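Local coordinates for protein synthesis inhibitor, putative (Thermotoga maritima, PDB 2B33) that may act as a deaminase, like relatives in the RutC (YjgF-like) family, and can bind calcium, at residues N37-V41 with I73-F79; Q44-P49 with R65-L70; G57-E61 with R99-V103; K86-T92 with A114-V120. All coordinates share one frame. Residues are numbered along the deposited sequence.

Interaction 1. Residues N37-V41 with I73-F79; sequences NMMFV and ILEAGGF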
loop_
_atom_site.group_PDB
_atom_site.type_symbol
_atom_site.label_atom_id
_atom_site.label_comp_id
_atom_site.label_asym_id
_atom_site.label_seq_id
_atom_site.Cartn_x
_atom_site.Cartn_y
_atom_site.Cartn_z
ATOM N N ASN A 37 -6.797 8.572 -16.084
ATOM C CA ASN A 37 -7.909 7.641 -15.884
ATOM C C ASN A 37 -7.837 6.887 -14.547
ATOM O O ASN A 37 -8.623 5.969 -14.339
ATOM C CB ASN A 37 -8.029 6.653 -17.072
ATOM C CG ASN A 37 -6.886 5.616 -17.143
ATOM O OD1 ASN A 37 -5.935 5.632 -16.357
ATOM N ND2 ASN A 37 -6.990 4.711 -18.114
ATOM N N MET A 38 -6.909 7.281 -13.664
ATOM C CA MET A 38 -6.697 6.633 -12.362
ATOM C C MET A 38 -7.127 7.465 -11.160
ATOM O O MET A 38 -6.907 8.666 -11.146
ATOM C CB MET A 38 -5.209 6.371 -12.155
ATOM C CG MET A 38 -4.554 5.458 -13.165
ATOM S SD MET A 38 -2.852 5.097 -12.714
ATOM C CE MET A 38 -3.014 4.150 -11.185
ATOM N N MET A 39 -7.680 6.806 -10.139
ATOM C CA MET A 39 -8.049 7.459 -8.873
ATOM C C MET A 39 -7.371 6.751 -7.703
ATOM O O MET A 39 -7.397 5.530 -7.631
ATOM C CB MET A 39 -9.562 7.460 -8.638
ATOM C CG MET A 39 -9.947 8.005 -7.245
ATOM S SD MET A 39 -11.693 8.111 -6.873
ATOM C CE MET A 39 -12.222 9.424 -7.936
ATOM N N PHE A 40 -6.802 7.525 -6.781
ATOM C CA PHE A 40 -6.161 7.001 -5.583
ATOM C C PHE A 40 -6.995 7.480 -4.396
ATOM O O PHE A 40 -6.960 8.655 -4.071
ATOM C CB PHE A 40 -4.732 7.525 -5.477
ATOM C CG PHE A 40 -3.818 7.061 -6.585
ATOM C CD1 PHE A 40 -3.764 7.747 -7.797
ATOM C CD2 PHE A 40 -2.991 5.957 -6.407
ATOM C CE1 PHE A 40 -2.916 7.327 -8.815
ATOM C CE2 PHE A 40 -2.137 5.533 -7.421
ATOM C CZ PHE A 40 -2.098 6.223 -8.622
ATOM N N VAL A 41 -7.748 6.579 -3.768
ATOM C CA VAL A 41 -8.618 6.933 -2.644
ATOM C C VAL A 41 -7.911 6.762 -1.291
ATOM O O VAL A 41 -7.202 5.776 -1.064
ATOM C CB VAL A 41 -9.917 6.084 -2.635
ATOM C CG1 VAL A 41 -10.845 6.527 -1.505
ATOM C CG2 VAL A 41 -10.649 6.191 -3.978
ATOM N N ILE A 73 -16.843 8.594 -2.600
ATOM C CA ILE A 73 -15.643 9.253 -3.139
ATOM C C ILE A 73 -15.427 8.866 -4.600
ATOM O O ILE A 73 -15.176 9.729 -5.437
ATOM C CB ILE A 73 -14.388 8.939 -2.289
ATOM C CG1 ILE A 73 -14.543 9.564 -0.902
ATOM C CG2 ILE A 73 -13.116 9.512 -2.938
ATOM C CD1 ILE A 73 -13.617 9.012 0.153
ATOM N N LEU A 74 -15.511 7.571 -4.891
ATOM C CA LEU A 74 -15.407 7.083 -6.266
ATOM C C LEU A 74 -16.414 7.810 -7.144
ATOM O O LEU A 74 -16.037 8.424 -8.138
ATOM C CB LEU A 74 -15.668 5.576 -6.328
ATOM C CG LEU A 74 -14.587 4.677 -5.716
ATOM C CD1 LEU A 74 -15.143 3.318 -5.330
ATOM C CD2 LEU A 74 -13.394 4.530 -6.660
ATOM N N GLU A 75 -17.683 7.763 -6.742
ATOM C CA GLU A 75 -18.781 8.390 -7.501
ATOM C C GLU A 75 -18.716 9.920 -7.625
ATOM O O GLU A 75 -19.240 10.474 -8.585
ATOM C CB GLU A 75 -20.136 7.941 -6.938
ATOM C CG GLU A 75 -20.410 6.451 -7.178
ATOM C CD GLU A 75 -21.703 5.951 -6.548
ATOM O OE1 GLU A 75 -22.292 6.651 -5.696
ATOM O OE2 GLU A 75 -22.123 4.830 -6.899
ATOM N N ALA A 76 -18.083 10.588 -6.662
ATOM C CA ALA A 76 -17.911 12.043 -6.704
ATOM C C ALA A 76 -16.895 12.472 -7.774
ATOM O O ALA A 76 -16.964 13.596 -8.267
ATOM C CB ALA A 76 -17.481 12.552 -5.350
ATOM N N GLY A 77 -15.952 11.587 -8.105
ATOM C CA GLY A 77 -14.938 11.846 -9.133
ATOM C C GLY A 77 -15.223 11.218 -10.493
ATOM O O GLY A 77 -14.372 11.260 -11.383
ATOM N N GLY A 78 -16.413 10.645 -10.665
ATOM C CA GLY A 78 -16.796 10.005 -11.922
ATOM C C GLY A 78 -16.367 8.553 -12.050
ATOM O O GLY A 78 -16.381 8.005 -13.148
ATOM N N PHE A 79 -16.000 7.930 -10.927
ATOM C CA PHE A 79 -15.581 6.527 -10.877
ATOM C C PHE A 79 -16.678 5.708 -10.189
ATOM O O PHE A 79 -17.608 6.271 -9.615
ATOM C CB PHE A 79 -14.250 6.385 -10.122
ATOM C CG PHE A 79 -13.043 6.825 -10.914
ATOM C CD1 PHE A 79 -12.839 8.158 -11.219
ATOM C CD2 PHE A 79 -12.092 5.903 -11.328
ATOM C CE1 PHE A 79 -11.726 8.566 -11.941
ATOM C CE2 PHE A 79 -10.977 6.306 -12.047
ATOM C CZ PHE A 79 -10.799 7.642 -12.356
#
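Segment 37-41 enters strand 38-44. Residues 73-79 form the last turn of helix 59-76 and the loop that follows. In this YjgF-like fold the helix packs on one face of the mixed sheet. Val41 and Ile73 have the nearest CA atoms, 7.4 Å apart. Gly77 is the first residue to leave helical geometry. Gly78 follows with a positive phi of 86°, which suits a residue without a side chain. The chain then turns back, and Phe79 N donates to Leu74 O at 2.8 Å.

Met39 is the centre of the contact. With chi1 and chi2 both t, it reaches the last turn of the helix. Met39 SD lies 3.9 Å from Leu74 CA, and Met39 CE is 3.8 Å from Gly77 CA. A CB on Gly77 would clash with this methyl, so the glycine makes room for it. Met39 CB sits over the Phe79 ring face, 3.8 Å from the centroid, in a CH-pi contact. Met39 SD is 4.8 Å from the same centroid, an oblique Met-aromatic contact. Asn37 O meets the ring edge at Phe79 CE2, 3.3 Å away. Val41 CG1 packs on Ile73 CG2 at 4.0 Å. Val17 of strand 15-17 and Val34 of strand 32-35 also touch Met39.

The contact is mainly apolar. Helix end and strand are therefore joined by side-chain packing, without direct hydrogen bonds between them.

Interaction 2. Residues Q44-P49 with R65-L70; sequences QIPIDP and RVLENL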
loop_
_atom_site.group_PDB
_atom_site.type_symbol
_atom_site.label_atom_id
_atom_site.label_comp_id
_atom_site.label_asym_id
_atom_site.label_seq_id
_atom_site.Cartn_x
_atom_site.Cartn_y
_atom_site.Cartn_z
ATOM N N GLN A 44 -10.451 4.979 4.283
ATOM C CA GLN A 44 -11.706 5.400 4.885
ATOM C C GLN A 44 -11.947 4.654 6.182
ATOM O O GLN A 44 -11.722 3.452 6.254
ATOM C CB GLN A 44 -12.862 5.169 3.903
ATOM C CG GLN A 44 -12.740 5.980 2.614
ATOM C CD GLN A 44 -12.663 7.470 2.880
ATOM O OE1 GLN A 44 -13.556 8.053 3.504
ATOM N NE2 GLN A 44 -11.593 8.098 2.412
ATOM N N ILE A 45 -12.420 5.382 7.192
ATOM C CA ILE A 45 -12.709 4.828 8.510
ATOM C C ILE A 45 -14.218 4.958 8.756
ATOM O O ILE A 45 -14.878 5.727 8.054
ATOM C CB ILE A 45 -11.843 5.507 9.618
ATOM C CG1 ILE A 45 -12.031 7.031 9.650
ATOM C CG2 ILE A 45 -10.391 5.167 9.380
ATOM C CD1 ILE A 45 -11.368 7.721 10.826
ATOM N N PRO A 46 -14.778 4.178 9.711
ATOM C CA PRO A 46 -16.217 4.244 9.978
ATOM C C PRO A 46 -16.672 5.537 10.659
ATOM O O PRO A 46 -16.982 5.544 11.847
ATOM C CB PRO A 46 -16.470 3.004 10.850
ATOM C CG PRO A 46 -15.189 2.728 11.501
ATOM C CD PRO A 46 -14.124 3.146 10.540
ATOM N N ILE A 47 -16.697 6.616 9.878
ATOM C CA ILE A 47 -17.144 7.934 10.317
ATOM C C ILE A 47 -18.330 8.313 9.454
ATOM O O ILE A 47 -18.303 8.111 8.239
ATOM C CB ILE A 47 -16.025 9.016 10.196
ATOM C CG1 ILE A 47 -15.093 8.914 11.407
ATOM C CG2 ILE A 47 -16.616 10.446 10.147
ATOM C CD1 ILE A 47 -13.916 9.860 11.401
ATOM N N ASP A 48 -19.361 8.864 10.090
ATOM C CA ASP A 48 -20.542 9.342 9.392
ATOM C C ASP A 48 -20.217 10.734 8.821
ATOM O O ASP A 48 -19.841 11.624 9.580
ATOM C CB ASP A 48 -21.723 9.400 10.352
ATOM C CG ASP A 48 -23.033 9.707 9.658
ATOM O OD1 ASP A 48 -23.252 10.864 9.244
ATOM O OD2 ASP A 48 -23.871 8.790 9.570
ATOM N N PRO A 49 -20.331 10.917 7.485
ATOM C CA PRO A 49 -20.033 12.207 6.833
ATOM C C PRO A 49 -20.809 13.447 7.302
ATOM O O PRO A 49 -20.301 14.562 7.170
ATOM C CB PRO A 49 -20.391 11.951 5.367
ATOM C CG PRO A 49 -20.355 10.510 5.200
ATOM C CD PRO A 49 -20.708 9.893 6.492
ATOM N N ARG A 65 -20.149 1.455 6.603
ATOM C CA ARG A 65 -19.842 2.888 6.615
ATOM C C ARG A 65 -18.565 3.178 5.830
ATOM O O ARG A 65 -18.543 4.083 5.000
ATOM C CB ARG A 65 -19.702 3.368 8.065
ATOM C CG ARG A 65 -19.555 4.865 8.277
ATOM C CD ARG A 65 -20.795 5.643 7.835
ATOM N NE ARG A 65 -20.800 5.973 6.409
ATOM C CZ ARG A 65 -21.816 6.527 5.744
ATOM N NH1 ARG A 65 -22.966 6.809 6.349
ATOM N NH2 ARG A 65 -21.689 6.793 4.446
ATOM N N VAL A 66 -17.516 2.398 6.090
ATOM C CA VAL A 66 -16.242 2.521 5.364
ATOM C C VAL A 66 -16.441 2.370 3.844
ATOM O O VAL A 66 -15.936 3.179 3.064
ATOM C CB VAL A 66 -15.198 1.466 5.830
ATOM C CG1 VAL A 66 -13.981 1.461 4.923
ATOM C CG2 VAL A 66 -14.749 1.725 7.263
ATOM N N LEU A 67 -17.162 1.329 3.438
ATOM C CA LEU A 67 -17.425 1.076 2.021
ATOM C C LEU A 67 -18.373 2.099 1.409
ATOM O O LEU A 67 -18.274 2.380 0.215
ATOM C CB LEU A 67 -17.931 -0.352 1.807
ATOM C CG LEU A 67 -16.904 -1.448 2.133
ATOM C CD1 LEU A 67 -17.561 -2.804 2.180
ATOM C CD2 LEU A 67 -15.753 -1.457 1.140
ATOM N N GLU A 68 -19.297 2.636 2.208
ATOM C CA GLU A 68 -20.174 3.716 1.743
ATOM C C GLU A 68 -19.377 4.998 1.517
ATOM O O GLU A 68 -19.629 5.726 0.557
ATOM C CB GLU A 68 -21.344 3.976 2.704
ATOM C CG GLU A 68 -22.520 3.008 2.549
ATOM C CD GLU A 68 -23.224 3.100 1.176
ATOM O OE1 GLU A 68 -23.393 4.219 0.637
ATOM O OE2 GLU A 68 -23.623 2.046 0.641
ATOM N N ASN A 69 -18.422 5.268 2.403
ATOM C CA ASN A 69 -17.536 6.415 2.249
ATOM C C ASN A 69 -16.678 6.258 0.993
ATOM O O ASN A 69 -16.551 7.200 0.206
ATOM C CB ASN A 69 -16.646 6.593 3.489
ATOM C CG ASN A 69 -17.425 7.021 4.723
ATOM O OD1 ASN A 69 -18.549 7.500 4.622
ATOM N ND2 ASN A 69 -16.811 6.879 5.895
ATOM N N LEU A 70 -16.100 5.067 0.815
ATOM C CA LEU A 70 -15.299 4.745 -0.377
ATOM C C LEU A 70 -16.106 4.924 -1.661
ATOM O O LEU A 70 -15.627 5.531 -2.620
ATOM C CB LEU A 70 -14.777 3.299 -0.305
ATOM C CG LEU A 70 -14.038 2.737 -1.536
ATOM C CD1 LEU A 70 -12.820 3.579 -1.886
ATOM C CD2 LEU A 70 -13.622 1.284 -1.319
#
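A single side-chain amide on the helix bonds two carbonyls of one tight turn, those of Ile45 and Ile47. Asn69 ND2 donates to Ile47 O at 3.0 Å with near-linear geometry. It also makes a weak bond to Ile45 O at 3.1 Å. The two carbonyls flank Pro46, the centre of an inverse gamma turn in which Ile47 N donates to Ile45 O at 2.7 Å. Asn69 thus ties the turn to the helix, mainly through the bond to Ile47 O.

Val66 packs against the start of the loop. Val66 CG2 is 3.6 Å from Pro46 CD, and Val66 CG1 is 3.3 Å from Gln44 O. Arg65 meets the next part. Pro49 CD covers one face of its guanidinium, 3.6 Å from Arg65 CZ. Asp48 OD2 and Arg65 NH1 form a long salt bridge at 3.9 Å. Asp48 OD1 accepts hydrogen bonds from the backbone N of Glu50 and Thr51. Asp48 and Glu50 are calcium ligands of this protein, but this chain has no calcium bound.

The loop leaves strand 38-44 and runs along helix 59-76. Val66 and Leu67 pack on Ile131 of strand 129-136. Leu67 and Leu70 meet Phe108 of helix 97-108.

Interaction 3. Residues G57-E61 with R99-V103; sequences GTIEE and RVNEV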
loop_
_atom_site.group_PDB
_atom_site.type_symbol
_atom_site.label_atom_id
_atom_site.label_comp_id
_atom_site.label_asym_id
_atom_site.label_seq_id
_atom_site.Cartn_x
_atom_site.Cartn_y
_atom_site.Cartn_z
ATOM N N GLY A 57 -21.017 0.021 16.977
ATOM C CA GLY A 57 -21.926 -1.120 16.837
ATOM C C GLY A 57 -21.173 -2.342 16.335
ATOM O O GLY A 57 -20.048 -2.584 16.758
ATOM N N THR A 58 -21.763 -3.108 15.423
ATOM C CA THR A 58 -21.100 -4.322 14.915
ATOM C C THR A 58 -20.049 -3.997 13.861
ATOM O O THR A 58 -20.020 -2.893 13.313
ATOM C CB THR A 58 -22.082 -5.346 14.306
ATOM O OG1 THR A 58 -22.653 -4.836 13.094
ATOM C CG2 THR A 58 -23.184 -5.706 15.297
ATOM N N ILE A 59 -19.181 -4.963 13.582
ATOM C CA ILE A 59 -18.139 -4.783 12.571
ATOM C C ILE A 59 -18.737 -4.717 11.152
ATOM O O ILE A 59 -18.131 -4.122 10.258
ATOM C CB ILE A 59 -17.010 -5.859 12.694
ATOM C CG1 ILE A 59 -15.743 -5.437 11.940
ATOM C CG2 ILE A 59 -17.483 -7.254 12.254
ATOM C CD1 ILE A 59 -15.067 -4.175 12.457
ATOM N N GLU A 60 -19.911 -5.318 10.954
ATOM C CA GLU A 60 -20.615 -5.228 9.680
ATOM C C GLU A 60 -21.080 -3.780 9.434
ATOM O O GLU A 60 -20.929 -3.257 8.336
ATOM C CB GLU A 60 -21.800 -6.199 9.628
ATOM C CG GLU A 60 -21.428 -7.702 9.609
ATOM C CD GLU A 60 -21.323 -8.367 10.990
ATOM O OE1 GLU A 60 -20.975 -7.703 11.998
ATOM O OE2 GLU A 60 -21.582 -9.587 11.050
ATOM N N GLU A 61 -21.622 -3.150 10.474
ATOM C CA GLU A 61 -22.060 -1.754 10.430
ATOM C C GLU A 61 -20.892 -0.794 10.194
ATOM O O GLU A 61 -21.047 0.203 9.495
ATOM C CB GLU A 61 -22.805 -1.398 11.724
ATOM C CG GLU A 61 -24.141 -2.128 11.860
ATOM C CD GLU A 61 -24.850 -1.893 13.180
ATOM O OE1 GLU A 61 -24.231 -1.345 14.116
ATOM O OE2 GLU A 61 -26.045 -2.269 13.279
ATOM N N ARG A 99 -16.686 -11.748 8.698
ATOM C CA ARG A 99 -17.763 -10.744 8.708
ATOM C C ARG A 99 -17.485 -9.519 7.830
ATOM O O ARG A 99 -18.411 -8.966 7.249
ATOM C CB ARG A 99 -18.086 -10.318 10.143
ATOM C CG ARG A 99 -18.762 -11.422 10.957
ATOM C CD ARG A 99 -18.866 -11.057 12.431
ATOM N NE ARG A 99 -17.548 -11.033 13.076
ATOM C CZ ARG A 99 -17.272 -10.458 14.250
ATOM N NH1 ARG A 99 -18.200 -9.840 14.965
ATOM N NH2 ARG A 99 -16.042 -10.504 14.719
ATOM N N VAL A 100 -16.225 -9.091 7.748
ATOM C CA VAL A 100 -15.844 -7.977 6.881
ATOM C C VAL A 100 -16.035 -8.410 5.428
ATOM O O VAL A 100 -16.590 -7.654 4.637
ATOM C CB VAL A 100 -14.372 -7.489 7.119
ATOM C CG1 VAL A 100 -13.893 -6.544 5.987
ATOM C CG2 VAL A 100 -14.241 -6.782 8.472
ATOM N N ASN A 101 -15.580 -9.619 5.093
ATOM C CA ASN A 101 -15.745 -10.173 3.749
ATOM C C ASN A 101 -17.207 -10.276 3.332
ATOM O O ASN A 101 -17.531 -10.078 2.163
ATOM C CB ASN A 101 -15.105 -11.564 3.626
ATOM C CG ASN A 101 -13.584 -11.526 3.586
ATOM O OD1 ASN A 101 -12.959 -10.492 3.804
ATOM N ND2 ASN A 101 -12.984 -12.670 3.304
ATOM N N GLU A 102 -18.069 -10.597 4.296
ATOM C CA GLU A 102 -19.511 -10.738 4.077
ATOM C C GLU A 102 -20.103 -9.426 3.557
ATOM O O GLU A 102 -20.813 -9.413 2.558
ATOM C CB GLU A 102 -20.166 -11.163 5.401
ATOM C CG GLU A 102 -21.636 -11.528 5.371
ATOM C CD GLU A 102 -22.128 -12.074 6.717
ATOM O OE1 GLU A 102 -21.405 -11.962 7.735
ATOM O OE2 GLU A 102 -23.247 -12.621 6.762
ATOM N N VAL A 103 -19.780 -8.323 4.228
ATOM C CA VAL A 103 -20.240 -6.990 3.821
ATOM C C VAL A 103 -19.505 -6.528 2.544
ATOM O O VAL A 103 -20.113 -5.944 1.655
ATOM C CB VAL A 103 -20.046 -5.935 4.955
ATOM C CG1 VAL A 103 -20.528 -4.560 4.502
ATOM C CG2 VAL A 103 -20.776 -6.367 6.239
HETATM O O HOH W 1 -20.823 -8.535 14.668
#
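A capping box starts the helix 59-76, and this first turn packs against the neighbouring helix 97-108. Thr58 is the N-cap residue. Glu61 N donates to Thr58 OG1 at 3.3 Å, and Thr58 N returns a weak bond to Glu61 OE1, also 3.3 Å. Both side chains of the box are exposed, and the contact itself is made by Ile59 and Glu60.

Ile59 points toward the second helix. Ile59 CG1 is 4.0 Å from Val100 CG2, and Ile59 CG2 is 3.8 Å from Arg99 CB. The same CG2 methyl lies over one face of the Arg99 guanidinium. The CA atoms of Glu60 and Val103 are the nearest pair, 6.1 Å apart. Here Glu60 CB meets Val103 CG2 at 3.5 Å.

The two helices cover the same side of the sheet in this YjgF-like fold. Val100 also touches Thr63, one turn further along helix 59-76, and Phe117 on strand 114-119.

The outer edge is polar. Glu60 OE1 and Arg99 NH1 are 4.6 Å apart, beyond a salt bridge, and the oxygen lies well out of the guanidinium plane. Water 1 links them instead. It donates to Glu60 OE1 at 2.8 Å and accepts from Arg99 NH1 at 2.9 Å. Glu60 OE2 and Glu102 OE1 bring like charges to 4.1 Å.

Interaction 4. Residues K86-T92 with A114-V120; sequences KVTVFTT and ARSFVAV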
loop_
_atom_site.group_PDB
_atom_site.type_symbol
_atom_site.label_atom_id
_atom_site.label_comp_id
_atom_site.label_asym_id
_atom_site.label_seq_id
_atom_site.Cartn_x
_atom_site.Cartn_y
_atom_site.Cartn_z
ATOM N N LYS A 86 -7.525 -2.402 -7.018
ATOM C CA LYS A 86 -6.760 -2.833 -5.871
ATOM C C LYS A 86 -7.332 -2.197 -4.621
ATOM O O LYS A 86 -7.603 -0.990 -4.602
ATOM C CB LYS A 86 -5.294 -2.435 -6.047
ATOM C CG LYS A 86 -4.359 -2.803 -4.890
ATOM C CD LYS A 86 -4.320 -4.293 -4.591
ATOM C CE LYS A 86 -3.297 -4.611 -3.517
ATOM N NZ LYS A 86 -3.675 -4.029 -2.228
ATOM N N VAL A 87 -7.507 -3.019 -3.591
ATOM C CA VAL A 87 -8.026 -2.591 -2.295
ATOM C C VAL A 87 -7.060 -3.089 -1.211
ATOM O O VAL A 87 -6.397 -4.105 -1.386
ATOM C CB VAL A 87 -9.453 -3.169 -2.057
ATOM C CG1 VAL A 87 -10.006 -2.738 -0.724
ATOM C CG2 VAL A 87 -10.418 -2.727 -3.176
ATOM N N THR A 88 -6.945 -2.345 -0.118
ATOM C CA THR A 88 -6.142 -2.772 1.023
ATOM C C THR A 88 -6.997 -2.543 2.263
ATOM O O THR A 88 -7.396 -1.416 2.535
ATOM C CB THR A 88 -4.788 -2.031 1.137
ATOM O OG1 THR A 88 -3.990 -2.291 -0.021
ATOM C CG2 THR A 88 -4.000 -2.512 2.349
ATOM N N VAL A 89 -7.289 -3.624 2.984
ATOM C CA VAL A 89 -8.077 -3.569 4.205
ATOM C C VAL A 89 -7.108 -3.632 5.380
ATOM O O VAL A 89 -6.256 -4.530 5.441
ATOM C CB VAL A 89 -9.045 -4.774 4.341
ATOM C CG1 VAL A 89 -9.832 -4.706 5.654
ATOM C CG2 VAL A 89 -10.010 -4.846 3.170
ATOM N N PHE A 90 -7.241 -2.676 6.302
ATOM C CA PHE A 90 -6.472 -2.656 7.537
ATOM C C PHE A 90 -7.485 -2.903 8.627
ATOM O O PHE A 90 -8.593 -2.372 8.543
ATOM C CB PHE A 90 -5.831 -1.297 7.785
ATOM C CG PHE A 90 -4.901 -0.849 6.698
ATOM C CD1 PHE A 90 -3.596 -1.338 6.639
ATOM C CD2 PHE A 90 -5.318 0.084 5.748
ATOM C CE1 PHE A 90 -2.721 -0.919 5.637
ATOM C CE2 PHE A 90 -4.453 0.513 4.744
ATOM C CZ PHE A 90 -3.149 0.011 4.690
ATOM N N THR A 91 -7.113 -3.709 9.628
ATOM C CA THR A 91 -7.958 -3.986 10.798
ATOM C C THR A 91 -7.089 -4.068 12.044
ATOM O O THR A 91 -5.874 -3.996 11.958
ATOM C CB THR A 91 -8.776 -5.317 10.676
ATOM O OG1 THR A 91 -7.897 -6.428 10.456
ATOM C CG2 THR A 91 -9.755 -5.238 9.543
ATOM N N THR A 92 -7.720 -4.162 13.205
ATOM C CA THR A 92 -6.993 -4.359 14.463
ATOM C C THR A 92 -6.993 -5.836 14.863
ATOM O O THR A 92 -6.271 -6.222 15.777
ATOM C CB THR A 92 -7.558 -3.494 15.602
ATOM O OG1 THR A 92 -8.985 -3.627 15.641
ATOM C CG2 THR A 92 -7.182 -2.039 15.379
ATOM N N ALA A 114 -8.192 -6.813 -6.899
ATOM C CA ALA A 114 -7.068 -7.398 -6.164
ATOM C C ALA A 114 -7.161 -6.868 -4.741
ATOM O O ALA A 114 -7.708 -5.784 -4.527
ATOM C CB ALA A 114 -5.751 -7.005 -6.796
ATOM N N ARG A 115 -6.650 -7.625 -3.767
ATOM C CA ARG A 115 -6.757 -7.215 -2.373
ATOM C C ARG A 115 -5.686 -7.773 -1.431
ATOM O O ARG A 115 -5.130 -8.842 -1.666
ATOM C CB ARG A 115 -8.134 -7.645 -1.851
ATOM C CG ARG A 115 -8.511 -7.097 -0.488
ATOM C CD ARG A 115 -9.865 -7.590 -0.031
ATOM N NE ARG A 115 -9.867 -9.019 0.289
ATOM C CZ ARG A 115 -10.896 -9.682 0.820
ATOM N NH1 ARG A 115 -12.037 -9.055 1.116
ATOM N NH2 ARG A 115 -10.787 -10.989 1.064
ATOM N N SER A 116 -5.399 -7.000 -0.382
ATOM C CA SER A 116 -4.561 -7.410 0.758
ATOM C C SER A 116 -5.374 -7.058 1.999
ATOM O O SER A 116 -5.997 -6.003 2.063
ATOM C CB SER A 116 -3.208 -6.705 0.802
ATOM O OG SER A 116 -2.296 -7.274 -0.114
ATOM N N PHE A 117 -5.379 -7.964 2.968
ATOM C CA PHE A 117 -6.127 -7.814 4.200
ATOM C C PHE A 117 -5.097 -8.078 5.294
ATOM O O PHE A 117 -4.602 -9.204 5.412
ATOM C CB PHE A 117 -7.241 -8.855 4.213
ATOM C CG PHE A 117 -8.387 -8.550 5.147
ATOM C CD1 PHE A 117 -8.199 -8.452 6.517
ATOM C CD2 PHE A 117 -9.678 -8.456 4.651
ATOM C CE1 PHE A 117 -9.269 -8.207 7.365
ATOM C CE2 PHE A 117 -10.741 -8.218 5.490
ATOM C CZ PHE A 117 -10.544 -8.097 6.844
ATOM N N VAL A 118 -4.756 -7.040 6.064
ATOM C CA VAL A 118 -3.757 -7.139 7.143
ATOM C C VAL A 118 -4.284 -6.523 8.432
ATOM O O VAL A 118 -5.139 -5.637 8.398
ATOM C CB VAL A 118 -2.402 -6.474 6.758
ATOM C CG1 VAL A 118 -1.809 -7.165 5.561
ATOM C CG2 VAL A 118 -2.548 -4.968 6.486
ATOM N N ALA A 119 -3.768 -7.002 9.562
ATOM C CA ALA A 119 -4.169 -6.502 10.879
ATOM C C ALA A 119 -3.004 -5.735 11.494
ATOM O O ALA A 119 -1.962 -6.323 11.799
ATOM C CB ALA A 119 -4.605 -7.628 11.795
ATOM N N VAL A 120 -3.191 -4.424 11.653
ATOM C CA VAL A 120 -2.175 -3.533 12.224
ATOM C C VAL A 120 -2.409 -3.368 13.732
ATOM O O VAL A 120 -3.360 -3.919 14.288
ATOM C CB VAL A 120 -2.113 -2.156 11.495
ATOM C CG1 VAL A 120 -1.849 -2.355 10.014
ATOM C CG2 VAL A 120 -3.379 -1.309 11.722
HETATM O O HOH W 2 -4.182 -4.683 16.839
#
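Two parallel strands lie side by side, 4.6 Å apart at the closest approach of their axes, and their directions differ by 11°. The pairing runs from Lys86 with Ala114 to Thr91 with Ala119. Toward 114-120, strand 86-91 uses Val87, Val89 and Thr91. Val87 N binds Ala114 O at 2.9 Å, Val89 N binds Ser116 O at 2.9 Å, and Val118 N binds Val89 O at 3.0 Å. Thr91 O accepts from Val120 N at 2.7 Å.

On the face of Val87, Val89 and Thr91, the ring of Phe117 is a broad bump, with Arg115 beside it. Val89 CG1 sits over the ring face, 3.7 Å from the centroid, in a CH-pi contact. Thr91 CG2 is 3.7 Å from Phe117 CE1. Small Ala119 leaves a hollow for Thr91, and Thr91 OG1 is 3.8 Å from Ala119 CB. On the other face, Lys86 bends across Ala114, with Lys86 CD 3.8 Å from Ala114 CB. Val118 CG2 and Val120 CG1 meet Phe90 CD1 at 3.8 and 3.9 Å.

This is the strand pair of a beta-alpha-beta crossover, with helix 97-108 over the Phe117 face. Tyr104 of that helix makes a cation-pi contact with Arg115. Strand 129-136 pairs with the far edge of strand 84-91. The face of Lys86 and Ser116 meets Glu132 of the third subunit, and Phe90 packs on Val118 of the second subunit.

Helix 59-76 takes part in three of the contacts. Interaction 3 lies at its start, interaction 2 in its middle and interaction 1 at its end. Interactions 1, 2 and 4 are buried, whereas interaction 3 is only partly buried. Interaction 1 is apolar packing. Interaction 2 adds side-chain bonds to a loop backbone, and interaction 3 carries charges and a water at its rim. Interaction 4 alone is built on main-chain bonding between strands. Interactions 1 and 2 touch where Ile73 CD1 lies 3.2 Å from Gln44 NE2. Interactions 3 and 4 meet where Val100 CG1 is 3.6 Å from Phe117 CE2. Interactions 1 and 4 both reach the second subunit.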